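UPF0234 protein XC_3703 (Xanthomonas campestris pv. campestris, PDB 5B7W) binds the bacterial second messenger cyclic di-GMP and, when that ligand is absent, promotes binding of a LysR-type transcriptional regulator to its target genes, influencing virulence and biofilm formation. Local coordinates at residues A51-D54 against F55-K58. Numbering follows the deposited sequence.
Sequences APSD and FQVK
Ser53 and Gln56 form a capping box at the start of helix 54-70, where the chain leaves strand 46-51 in the RRM-like domain II. As the N-cap residue, Ser53 receives the backbone N of Gln56 on OG at 3.3 Å, with a fairly straight N-H...O angle of 153°. The hydroxyl sits between the N and carbonyl carbon of its own residue, and from there OG meets Gln56 N. The return half of the box comes from the side-chain amide of Gln56: its OE1 accepts a weak, strongly bent bond from Ser53 N at 3.2 Å, and it also lies 3.0 Å from Ser53 OG. Gln56 reaches back this far because CG stands anti to the carbonyl carbon (chi1 -78°) and the chain runs extended beyond it, passing alongside OG. Gln56 OE1 also lies against the Pro52 ring, with CB and CD both 3.3 Å away; the two side chains cross at about a right angle, and both touch Val35 of a neighbouring loop. On the buried side, Ala51 CB meets Val57 CG2 at 3.6 Å and is equally close to Gln56 CB. Val57 also packs on Ala90 and Gln92 of strand 90-96, and Ala51 pairs with Ala90 by backbone hydrogen bonding between neighbouring strands, so the first helical turn is joined to the sheet here. Ser53 O takes weak bonds from the N atoms of Gln56 and Val57, and regular helical bonding is established where Lys58 N donates to Asp54 O at 3.1 Å.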
loop_
_atom_site.group_PDB
_atom_site.type_symbol
_atom_site.label_atom_id
_atom_site.label_comp_id
_atom_site.label_asym_id
_atom_site.label_seq_id
_atom_site.Cartn_x
_atom_site.Cartn_y
_atom_site.Cartn_z
ATOM N N ALA A 51 10.002 -3.790 19.372
ATOM C CA ALA A 51 9.579 -4.611 20.479
ATOM C C ALA A 51 10.803 -5.297 21.066
ATOM O O ALA A 51 11.883 -5.272 20.445
ATOM C CB ALA A 51 8.535 -5.652 20.047
ATOM N N PRO A 52 10.696 -5.885 22.251
ATOM C CA PRO A 52 11.852 -6.603 22.813
ATOM C C PRO A 52 12.314 -7.789 21.980
ATOM O O PRO A 52 13.518 -8.072 21.954
ATOM C CB PRO A 52 11.349 -7.049 24.192
ATOM C CG PRO A 52 10.331 -6.034 24.558
ATOM C CD PRO A 52 9.652 -5.653 23.271
ATOM N N SER A 53 11.410 -8.493 21.300
ATOM C CA SER A 53 11.767 -9.731 20.623
ATOM C C SER A 53 11.224 -9.750 19.200
ATOM O O SER A 53 10.326 -8.987 18.837
ATOM C CB SER A 53 11.250 -10.957 21.389
ATOM O OG SER A 53 9.834 -10.998 21.395
ATOM N N ASP A 54 11.792 -10.657 18.400
ATOM C CA ASP A 54 11.345 -10.838 17.022
ATOM C C ASP A 54 9.894 -11.297 16.969
ATOM O O ASP A 54 9.134 -10.883 16.085
ATOM C CB ASP A 54 12.253 -11.847 16.313
ATOM C CG ASP A 54 12.131 -11.789 14.801
ATOM O OD1 ASP A 54 11.037 -12.085 14.274
ATOM O OD2 ASP A 54 13.138 -11.468 14.136
ATOM N N PHE A 55 9.488 -12.156 17.909
ATOM C CA PHE A 55 8.121 -12.667 17.903
ATOM C C PHE A 55 7.112 -11.573 18.228
ATOM O O PHE A 55 6.005 -11.561 17.677
ATOM C CB PHE A 55 7.984 -13.823 18.894
ATOM C CG PHE A 55 6.559 -14.185 19.200
ATOM C CD1 PHE A 55 5.788 -14.860 18.269
ATOM C CD2 PHE A 55 5.987 -13.842 20.414
ATOM C CE1 PHE A 55 4.474 -15.190 18.543
ATOM C CE2 PHE A 55 4.675 -14.168 20.694
ATOM C CZ PHE A 55 3.918 -14.845 19.758
ATOM N N GLN A 56 7.469 -10.656 19.127
ATOM C CA GLN A 56 6.544 -9.592 19.499
ATOM C C GLN A 56 6.326 -8.610 18.355
ATOM O O GLN A 56 5.229 -8.056 18.219
ATOM C CB GLN A 56 7.052 -8.870 20.745
ATOM C CG GLN A 56 6.792 -9.624 22.038
ATOM C CD GLN A 56 7.544 -9.041 23.214
ATOM O OE1 GLN A 56 8.748 -8.795 23.138
ATOM N NE2 GLN A 56 6.835 -8.809 24.313
ATOM N N VAL A 57 7.348 -8.378 17.528
ATOM C CA VAL A 57 7.150 -7.568 16.332
ATOM C C VAL A 57 6.249 -8.300 15.344
ATOM O O VAL A 57 5.402 -7.686 14.684
ATOM C CB VAL A 57 8.503 -7.193 15.701
ATOM C CG1 VAL A 57 8.297 -6.517 14.352
ATOM C CG2 VAL A 57 9.289 -6.284 16.630
ATOM N N LYS A 58 6.408 -9.622 15.236
ATOM C CA LYS A 58 5.527 -10.409 14.377
ATOM C C LYS A 58 4.076 -10.291 14.826
ATOM O O LYS A 58 3.167 -10.206 13.993
ATOM C CB LYS A 58 5.965 -11.874 14.367
ATOM C CG LYS A 58 5.277 -12.715 13.304
ATOM C CD LYS A 58 5.025 -14.136 13.786
ATOM C CE LYS A 58 6.293 -14.972 13.770
ATOM N NZ LYS A 58 6.007 -16.398 14.093
#